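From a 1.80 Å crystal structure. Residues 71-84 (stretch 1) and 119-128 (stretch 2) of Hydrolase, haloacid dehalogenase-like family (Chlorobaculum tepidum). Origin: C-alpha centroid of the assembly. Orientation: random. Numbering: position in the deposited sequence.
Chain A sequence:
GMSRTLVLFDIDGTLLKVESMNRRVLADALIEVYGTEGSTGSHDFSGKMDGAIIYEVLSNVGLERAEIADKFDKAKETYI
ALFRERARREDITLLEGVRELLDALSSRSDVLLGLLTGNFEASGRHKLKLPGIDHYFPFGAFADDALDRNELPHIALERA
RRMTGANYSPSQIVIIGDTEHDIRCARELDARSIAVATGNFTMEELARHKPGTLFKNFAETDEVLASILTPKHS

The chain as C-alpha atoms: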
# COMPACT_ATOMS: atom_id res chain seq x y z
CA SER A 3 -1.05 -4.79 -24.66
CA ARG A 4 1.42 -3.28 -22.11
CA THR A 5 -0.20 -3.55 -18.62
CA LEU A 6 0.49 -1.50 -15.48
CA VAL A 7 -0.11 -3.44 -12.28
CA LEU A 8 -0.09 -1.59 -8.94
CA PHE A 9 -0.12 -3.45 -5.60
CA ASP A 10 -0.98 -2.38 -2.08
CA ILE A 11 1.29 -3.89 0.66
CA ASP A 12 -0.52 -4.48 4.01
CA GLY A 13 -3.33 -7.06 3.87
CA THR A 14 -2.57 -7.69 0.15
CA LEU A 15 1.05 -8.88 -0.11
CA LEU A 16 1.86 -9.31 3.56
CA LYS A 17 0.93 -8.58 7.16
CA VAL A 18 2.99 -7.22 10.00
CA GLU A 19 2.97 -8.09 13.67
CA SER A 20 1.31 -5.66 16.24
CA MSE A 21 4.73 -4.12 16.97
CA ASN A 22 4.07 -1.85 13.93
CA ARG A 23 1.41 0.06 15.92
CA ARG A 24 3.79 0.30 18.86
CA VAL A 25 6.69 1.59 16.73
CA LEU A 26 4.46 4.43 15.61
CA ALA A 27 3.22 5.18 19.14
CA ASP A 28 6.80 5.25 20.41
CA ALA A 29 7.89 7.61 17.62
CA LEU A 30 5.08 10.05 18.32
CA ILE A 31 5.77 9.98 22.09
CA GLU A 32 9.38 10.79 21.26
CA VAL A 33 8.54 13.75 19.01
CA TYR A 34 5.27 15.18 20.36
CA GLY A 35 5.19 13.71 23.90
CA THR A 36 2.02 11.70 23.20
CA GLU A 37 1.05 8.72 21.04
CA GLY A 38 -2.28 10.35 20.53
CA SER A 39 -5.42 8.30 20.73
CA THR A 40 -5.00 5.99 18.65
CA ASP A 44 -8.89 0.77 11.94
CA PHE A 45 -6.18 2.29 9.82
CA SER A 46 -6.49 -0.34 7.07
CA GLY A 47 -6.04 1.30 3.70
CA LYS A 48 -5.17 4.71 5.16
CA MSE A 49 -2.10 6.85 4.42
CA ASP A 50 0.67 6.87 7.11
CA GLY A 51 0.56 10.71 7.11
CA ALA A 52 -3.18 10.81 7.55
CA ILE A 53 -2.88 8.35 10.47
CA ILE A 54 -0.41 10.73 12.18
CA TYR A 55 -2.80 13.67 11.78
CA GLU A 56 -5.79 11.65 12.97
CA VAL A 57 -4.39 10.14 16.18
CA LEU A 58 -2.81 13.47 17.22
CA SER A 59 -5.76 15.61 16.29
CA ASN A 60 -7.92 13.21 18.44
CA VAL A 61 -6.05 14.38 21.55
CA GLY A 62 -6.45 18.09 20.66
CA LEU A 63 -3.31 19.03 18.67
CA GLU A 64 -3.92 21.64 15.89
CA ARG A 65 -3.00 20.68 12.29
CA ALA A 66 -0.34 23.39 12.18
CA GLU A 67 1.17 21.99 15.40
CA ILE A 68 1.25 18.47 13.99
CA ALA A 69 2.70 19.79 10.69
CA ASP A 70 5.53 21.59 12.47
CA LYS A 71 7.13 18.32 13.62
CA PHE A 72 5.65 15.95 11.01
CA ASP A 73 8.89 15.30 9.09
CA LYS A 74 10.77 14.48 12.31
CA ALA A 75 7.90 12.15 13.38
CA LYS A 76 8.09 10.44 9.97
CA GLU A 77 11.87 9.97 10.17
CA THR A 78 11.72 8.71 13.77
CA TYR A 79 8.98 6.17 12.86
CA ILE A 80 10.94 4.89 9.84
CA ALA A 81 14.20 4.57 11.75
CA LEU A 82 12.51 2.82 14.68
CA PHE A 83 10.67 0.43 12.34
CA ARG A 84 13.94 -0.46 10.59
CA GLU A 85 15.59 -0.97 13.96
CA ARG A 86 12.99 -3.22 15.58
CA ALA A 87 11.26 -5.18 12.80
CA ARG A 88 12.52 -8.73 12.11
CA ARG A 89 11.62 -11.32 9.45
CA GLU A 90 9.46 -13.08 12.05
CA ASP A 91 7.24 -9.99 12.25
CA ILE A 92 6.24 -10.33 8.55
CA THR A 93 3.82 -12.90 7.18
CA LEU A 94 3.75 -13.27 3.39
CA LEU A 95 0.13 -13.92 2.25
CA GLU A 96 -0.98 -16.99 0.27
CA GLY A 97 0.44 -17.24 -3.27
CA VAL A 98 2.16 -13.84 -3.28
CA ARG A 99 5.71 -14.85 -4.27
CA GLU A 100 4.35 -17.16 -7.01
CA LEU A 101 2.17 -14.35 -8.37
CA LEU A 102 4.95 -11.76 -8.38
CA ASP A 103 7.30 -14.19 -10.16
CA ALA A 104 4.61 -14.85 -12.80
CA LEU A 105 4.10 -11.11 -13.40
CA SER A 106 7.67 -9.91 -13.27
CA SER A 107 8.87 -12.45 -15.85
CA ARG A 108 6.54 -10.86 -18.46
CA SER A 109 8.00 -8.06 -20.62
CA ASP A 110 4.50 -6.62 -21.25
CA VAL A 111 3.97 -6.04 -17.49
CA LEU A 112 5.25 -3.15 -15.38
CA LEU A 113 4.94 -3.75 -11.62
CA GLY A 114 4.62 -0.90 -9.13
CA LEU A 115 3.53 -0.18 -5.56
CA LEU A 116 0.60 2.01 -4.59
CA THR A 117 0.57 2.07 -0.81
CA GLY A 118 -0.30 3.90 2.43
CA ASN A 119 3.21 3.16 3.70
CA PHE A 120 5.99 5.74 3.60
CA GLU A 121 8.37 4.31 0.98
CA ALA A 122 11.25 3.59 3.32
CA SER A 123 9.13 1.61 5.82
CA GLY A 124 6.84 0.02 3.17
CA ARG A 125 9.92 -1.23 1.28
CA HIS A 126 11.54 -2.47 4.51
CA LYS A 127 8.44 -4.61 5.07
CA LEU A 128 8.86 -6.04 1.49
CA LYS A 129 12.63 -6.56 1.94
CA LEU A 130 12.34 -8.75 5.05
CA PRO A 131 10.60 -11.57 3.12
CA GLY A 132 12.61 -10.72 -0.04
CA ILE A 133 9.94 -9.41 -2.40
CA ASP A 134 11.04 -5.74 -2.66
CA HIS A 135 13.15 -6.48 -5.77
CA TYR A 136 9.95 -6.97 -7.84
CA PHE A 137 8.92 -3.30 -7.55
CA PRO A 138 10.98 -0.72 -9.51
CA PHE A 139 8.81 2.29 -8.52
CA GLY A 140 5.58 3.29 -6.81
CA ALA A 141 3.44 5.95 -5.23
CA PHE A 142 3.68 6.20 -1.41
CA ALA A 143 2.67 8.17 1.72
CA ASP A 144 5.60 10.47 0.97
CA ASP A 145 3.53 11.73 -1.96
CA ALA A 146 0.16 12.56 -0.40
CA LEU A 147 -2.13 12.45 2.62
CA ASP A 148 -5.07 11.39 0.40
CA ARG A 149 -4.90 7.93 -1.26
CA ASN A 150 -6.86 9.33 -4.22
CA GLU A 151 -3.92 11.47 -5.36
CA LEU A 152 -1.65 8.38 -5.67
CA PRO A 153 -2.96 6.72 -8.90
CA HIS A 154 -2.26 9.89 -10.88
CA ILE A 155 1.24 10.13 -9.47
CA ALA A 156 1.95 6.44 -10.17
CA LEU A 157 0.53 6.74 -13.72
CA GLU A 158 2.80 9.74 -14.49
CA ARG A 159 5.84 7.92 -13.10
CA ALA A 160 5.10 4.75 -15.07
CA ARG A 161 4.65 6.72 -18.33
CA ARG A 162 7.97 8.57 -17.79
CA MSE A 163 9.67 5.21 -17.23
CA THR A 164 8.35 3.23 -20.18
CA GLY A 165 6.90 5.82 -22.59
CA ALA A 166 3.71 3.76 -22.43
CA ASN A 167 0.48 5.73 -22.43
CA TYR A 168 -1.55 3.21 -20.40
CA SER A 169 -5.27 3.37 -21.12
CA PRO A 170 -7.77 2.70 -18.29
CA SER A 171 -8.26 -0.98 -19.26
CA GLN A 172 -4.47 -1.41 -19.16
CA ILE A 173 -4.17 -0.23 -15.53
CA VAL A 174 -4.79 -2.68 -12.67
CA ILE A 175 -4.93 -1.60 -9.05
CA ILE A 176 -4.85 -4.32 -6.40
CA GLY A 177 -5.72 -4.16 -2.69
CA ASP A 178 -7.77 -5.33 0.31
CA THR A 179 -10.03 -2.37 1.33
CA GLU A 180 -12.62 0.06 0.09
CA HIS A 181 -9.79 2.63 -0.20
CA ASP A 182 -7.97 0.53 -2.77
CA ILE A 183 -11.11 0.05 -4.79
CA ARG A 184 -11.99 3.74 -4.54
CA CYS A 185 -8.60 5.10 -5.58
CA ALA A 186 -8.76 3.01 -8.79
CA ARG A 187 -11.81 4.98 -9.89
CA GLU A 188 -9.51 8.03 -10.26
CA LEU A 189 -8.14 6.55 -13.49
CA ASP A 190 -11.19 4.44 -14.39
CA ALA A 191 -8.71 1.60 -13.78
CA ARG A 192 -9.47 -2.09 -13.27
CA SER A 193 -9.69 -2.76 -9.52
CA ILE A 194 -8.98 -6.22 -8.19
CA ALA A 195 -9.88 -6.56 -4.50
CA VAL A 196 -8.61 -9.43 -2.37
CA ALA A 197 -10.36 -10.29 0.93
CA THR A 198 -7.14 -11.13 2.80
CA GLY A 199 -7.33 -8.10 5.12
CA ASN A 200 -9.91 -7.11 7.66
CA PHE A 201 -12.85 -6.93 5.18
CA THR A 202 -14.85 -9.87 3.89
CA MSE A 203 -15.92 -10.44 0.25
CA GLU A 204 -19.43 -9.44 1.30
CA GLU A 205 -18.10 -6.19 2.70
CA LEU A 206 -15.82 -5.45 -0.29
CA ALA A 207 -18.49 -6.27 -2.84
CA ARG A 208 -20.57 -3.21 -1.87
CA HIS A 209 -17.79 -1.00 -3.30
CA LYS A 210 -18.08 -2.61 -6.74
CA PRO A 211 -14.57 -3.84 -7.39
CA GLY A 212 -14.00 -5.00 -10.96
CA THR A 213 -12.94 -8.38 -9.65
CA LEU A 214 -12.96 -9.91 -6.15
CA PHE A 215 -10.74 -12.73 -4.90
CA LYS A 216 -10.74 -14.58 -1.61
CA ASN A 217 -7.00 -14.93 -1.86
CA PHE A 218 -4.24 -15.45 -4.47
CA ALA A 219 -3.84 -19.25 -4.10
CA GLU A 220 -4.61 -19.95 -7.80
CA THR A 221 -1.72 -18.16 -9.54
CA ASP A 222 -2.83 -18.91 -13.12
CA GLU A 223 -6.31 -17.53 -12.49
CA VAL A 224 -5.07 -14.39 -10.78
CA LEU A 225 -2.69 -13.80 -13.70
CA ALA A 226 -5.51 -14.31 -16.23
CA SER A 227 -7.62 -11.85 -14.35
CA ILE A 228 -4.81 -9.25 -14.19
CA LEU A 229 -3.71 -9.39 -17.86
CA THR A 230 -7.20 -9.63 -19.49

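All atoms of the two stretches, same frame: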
# COMPACT_ATOMS: atom_id res chain seq x y z
N LYS A 71 6.19 19.39 13.30
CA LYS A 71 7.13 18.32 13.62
C LYS A 71 6.88 17.04 12.81
O LYS A 71 7.44 16.01 13.11
CB LYS A 71 7.08 17.98 15.10
CG LYS A 71 7.42 19.14 16.05
CD LYS A 71 7.51 18.57 17.48
CE LYS A 71 7.77 19.61 18.54
NZ LYS A 71 7.45 19.11 19.96
N PHE A 72 6.05 17.13 11.79
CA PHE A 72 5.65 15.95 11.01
C PHE A 72 6.86 15.22 10.42
O PHE A 72 7.00 14.01 10.59
CB PHE A 72 4.65 16.34 9.90
CG PHE A 72 4.20 15.18 9.08
CD1 PHE A 72 4.96 14.74 8.00
CD2 PHE A 72 3.04 14.50 9.39
CE1 PHE A 72 4.56 13.67 7.21
CE2 PHE A 72 2.65 13.41 8.61
CZ PHE A 72 3.42 13.01 7.51
N ASP A 73 7.75 15.95 9.75
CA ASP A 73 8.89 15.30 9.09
C ASP A 73 9.77 14.57 10.09
O ASP A 73 10.20 13.45 9.83
CB ASP A 73 9.71 16.29 8.25
CG ASP A 73 8.95 16.81 7.04
OD1 ASP A 73 8.06 16.12 6.50
OD2 ASP A 73 9.22 17.97 6.63
N LYS A 74 10.02 15.18 11.25
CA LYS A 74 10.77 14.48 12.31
C LYS A 74 10.04 13.23 12.83
O LYS A 74 10.66 12.20 13.08
CB LYS A 74 11.09 15.44 13.45
CG LYS A 74 11.80 14.75 14.61
CD LYS A 74 12.92 15.56 15.20
CE LYS A 74 13.88 14.63 15.99
NZ LYS A 74 14.60 13.61 15.12
N ALA A 75 8.72 13.32 13.01
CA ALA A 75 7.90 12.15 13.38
C ALA A 75 8.02 11.04 12.34
O ALA A 75 8.23 9.87 12.68
CB ALA A 75 6.44 12.56 13.56
N LYS A 76 7.90 11.41 11.06
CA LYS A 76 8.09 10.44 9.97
C LYS A 76 9.44 9.74 10.08
O LYS A 76 9.49 8.51 10.10
CB LYS A 76 7.96 11.13 8.60
CG LYS A 76 8.25 10.28 7.39
CD LYS A 76 8.22 11.14 6.18
CE LYS A 76 8.59 10.38 4.94
NZ LYS A 76 8.50 11.32 3.78
N GLU A 77 10.53 10.53 10.15
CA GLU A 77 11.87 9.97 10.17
C GLU A 77 12.11 9.07 11.39
O GLU A 77 12.79 8.06 11.29
CB GLU A 77 12.92 11.10 10.16
N THR A 78 11.58 9.48 12.53
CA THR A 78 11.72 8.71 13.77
C THR A 78 10.99 7.35 13.64
O THR A 78 11.57 6.31 13.96
CB THR A 78 11.20 9.53 15.00
OG1 THR A 78 11.94 10.76 15.10
CG2 THR A 78 11.32 8.74 16.32
N TYR A 79 9.77 7.38 13.11
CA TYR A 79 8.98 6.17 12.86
C TYR A 79 9.73 5.19 11.93
O TYR A 79 9.89 4.01 12.24
CB TYR A 79 7.61 6.54 12.26
CG TYR A 79 6.91 5.35 11.63
CD1 TYR A 79 6.41 4.34 12.41
CD2 TYR A 79 6.81 5.23 10.25
CE1 TYR A 79 5.81 3.22 11.85
CE2 TYR A 79 6.21 4.13 9.67
CZ TYR A 79 5.71 3.12 10.48
OH TYR A 79 5.12 2.02 9.94
N ILE A 80 10.23 5.71 10.81
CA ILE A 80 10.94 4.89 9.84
C ILE A 80 12.17 4.25 10.46
O ILE A 80 12.40 3.04 10.30
CB ILE A 80 11.33 5.73 8.58
CG1 ILE A 80 10.08 6.12 7.80
CG2 ILE A 80 12.30 4.97 7.70
CD1 ILE A 80 10.26 7.24 6.80
N ALA A 81 12.98 5.05 11.14
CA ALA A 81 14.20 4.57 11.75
C ALA A 81 13.91 3.52 12.81
O ALA A 81 14.56 2.46 12.86
CB ALA A 81 14.97 5.73 12.36
N LEU A 82 12.89 3.78 13.62
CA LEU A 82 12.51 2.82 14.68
C LEU A 82 11.98 1.51 14.09
O LEU A 82 12.30 0.43 14.59
CB LEU A 82 11.46 3.44 15.57
CG LEU A 82 11.52 3.14 17.06
CD1 LEU A 82 12.95 3.25 17.61
CD2 LEU A 82 10.55 4.10 17.76
N PHE A 83 11.20 1.61 13.01
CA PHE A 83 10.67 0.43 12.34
C PHE A 83 11.84 -0.41 11.82
O PHE A 83 11.89 -1.62 12.06
CB PHE A 83 9.67 0.81 11.23
CG PHE A 83 8.98 -0.39 10.65
CD1 PHE A 83 8.02 -1.07 11.39
CD2 PHE A 83 9.40 -0.92 9.43
CE1 PHE A 83 7.42 -2.22 10.88
CE2 PHE A 83 8.81 -2.10 8.92
CZ PHE A 83 7.83 -2.74 9.64
N ARG A 84 12.80 0.25 11.18
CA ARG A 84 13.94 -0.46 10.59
C ARG A 84 14.80 -1.09 11.67
O ARG A 84 15.43 -2.13 11.44
CB ARG A 84 14.75 0.48 9.66
CG ARG A 84 13.93 0.86 8.37
CD ARG A 84 14.71 1.59 7.23
N ASN A 119 1.91 3.07 3.05
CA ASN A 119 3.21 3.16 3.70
C ASN A 119 4.07 4.32 3.14
O ASN A 119 4.05 4.60 1.94
CB ASN A 119 4.01 1.86 3.50
CG ASN A 119 3.46 0.67 4.28
OD1 ASN A 119 3.78 0.51 5.47
ND2 ASN A 119 2.70 -0.22 3.60
N PHE A 120 4.84 4.98 4.02
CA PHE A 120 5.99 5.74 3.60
C PHE A 120 6.86 4.74 2.84
O PHE A 120 6.88 3.54 3.16
CB PHE A 120 6.78 6.32 4.79
CG PHE A 120 6.02 7.33 5.63
CD1 PHE A 120 5.51 8.48 5.06
CD2 PHE A 120 5.87 7.14 7.00
CE1 PHE A 120 4.80 9.42 5.84
CE2 PHE A 120 5.19 8.07 7.77
CZ PHE A 120 4.64 9.21 7.19
N GLU A 121 7.55 5.20 1.80
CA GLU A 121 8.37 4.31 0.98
C GLU A 121 9.40 3.56 1.79
O GLU A 121 9.58 2.36 1.56
CB GLU A 121 9.10 5.05 -0.13
CG GLU A 121 9.91 4.11 -1.06
CD GLU A 121 10.42 4.78 -2.37
OE1 GLU A 121 10.28 6.01 -2.56
OE2 GLU A 121 10.94 4.05 -3.23
N ALA A 122 10.10 4.23 2.70
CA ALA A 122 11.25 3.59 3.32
C ALA A 122 10.79 2.44 4.22
O ALA A 122 11.42 1.38 4.23
CB ALA A 122 12.07 4.60 4.11
N SER A 123 9.67 2.64 4.93
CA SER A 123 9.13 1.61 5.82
C SER A 123 8.32 0.54 5.05
O SER A 123 8.39 -0.66 5.38
CB SER A 123 8.36 2.22 6.96
OG SER A 123 7.38 3.14 6.51
N GLY A 124 7.57 0.96 4.04
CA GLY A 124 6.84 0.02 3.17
C GLY A 124 7.83 -0.92 2.49
O GLY A 124 7.62 -2.15 2.47
N ARG A 125 8.93 -0.38 1.97
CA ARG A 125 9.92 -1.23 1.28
C ARG A 125 10.72 -2.08 2.26
O ARG A 125 11.18 -3.19 1.89
CB ARG A 125 10.87 -0.43 0.35
CG ARG A 125 10.21 0.20 -0.88
CD ARG A 125 11.28 0.73 -1.87
NE ARG A 125 10.69 1.18 -3.13
CZ ARG A 125 10.43 0.37 -4.16
NH1 ARG A 125 10.74 -0.91 -4.10
NH2 ARG A 125 9.92 0.85 -5.28
N HIS A 126 10.90 -1.62 3.49
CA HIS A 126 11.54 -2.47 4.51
C HIS A 126 10.64 -3.69 4.82
O HIS A 126 11.11 -4.81 4.94
CB HIS A 126 11.82 -1.71 5.80
CG HIS A 126 12.68 -2.49 6.75
ND1 HIS A 126 13.97 -2.87 6.45
CD2 HIS A 126 12.41 -2.99 7.98
CE1 HIS A 126 14.46 -3.55 7.47
NE2 HIS A 126 13.54 -3.64 8.41
N LYS A 127 9.34 -3.47 4.92
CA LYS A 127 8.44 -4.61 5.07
C LYS A 127 8.61 -5.66 3.91
O LYS A 127 8.49 -6.86 4.13
CB LYS A 127 6.99 -4.10 5.07
CG LYS A 127 6.56 -3.35 6.32
CD LYS A 127 5.10 -2.79 6.19
CE LYS A 127 4.69 -1.97 7.39
NZ LYS A 127 3.24 -1.49 7.24
N LEU A 128 8.77 -5.18 2.68
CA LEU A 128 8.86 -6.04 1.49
C LEU A 128 10.23 -6.73 1.45
O LEU A 128 10.36 -7.88 1.03
CB LEU A 128 8.65 -5.21 0.21
CG LEU A 128 7.31 -4.50 -0.03
CD1 LEU A 128 7.53 -3.64 -1.23
CD2 LEU A 128 6.22 -5.46 -0.26
O HOH W 1 4.74 2.49 7.02
O HOH W 2 14.66 -4.49 10.58

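Two helices lie side by side and run the same way, their axes 14° apart and 9.2 Å apart at closest approach. Stretch 1 is part of a longer helix; stretch 2 enters as a loop, with Phe 120 at the N-cap position and the helix starting at Glu 121. The backbones come nearest at Ile 80 CA and Ser 123 CA, 5.5 Å apart, a closeness that suits the small side chains of Ser 123 and Ala 122. Arg 84 CA and His 126 CA stand 6.8 Å apart.

The main bump is Phe 120, which has more of its surface buried by the other stretch than any other residue here. Its ring fits a hollow made by Phe 72, Lys 76, Tyr 79 and Ile 80, side chains from successive turns of the first helix. Lys 76, fully extended with every chi in t, lays its aliphatic stem over one face: Lys 76 CG sits 3.7 Å from the centroid of the Phe 120 ring, 7° off the normal, a CH-pi contact that uses a lysine for its methylenes while its NZ bonds elsewhere in the structure. The ring's edge is met by Phe 72, CZ to Phe 120 CZ at 4.0 Å, and by Tyr 79, CD2 to Phe 120 CD2 at 3.9 Å. Ile 80 packs at the root of the side chain, its CD1 4.1 Å from Phe 120 CB.

Ile 80 also meets Ala 122, two residues on from Phe 120. Its CG2 rests 3.6 Å from Ala 122 CB, a branched side chain against a methyl.

One turn on, the bump comes from the first helix. Phe 83 points toward the second helix and reaches between Ser 123, His 126 and Lys 127: Phe 83 CZ is 3.6 Å from Lys 127 CG, and Phe 83 CE2 is 3.8 Å from His 126 CD2, the two ring planes nearly perpendicular at 88°. Again a lysine lends its stem; its tip turns to its own stretch, where Lys 127 NZ donates to Asn 119 OD1 at 2.7 Å. The His 126 ring takes Arg 84 over a face, Arg 84 CG lying 4.1 Å from the ring centroid, although that arginine is modelled only to CD.

No direct hydrogen bond crosses among the modelled atoms; water does the polar work. Water 1 accepts from Tyr 79 OH (3.0 Å) and Ser 123 OG (2.8 Å) and donates to Asn 119 OD1 (2.7 Å). Water 2 links Arg 84 O and His 126 NE2, its oxygen 2.6 Å from each.

The rule is alternation: large rings set into hollows from both sides, small residues where the backbones close in.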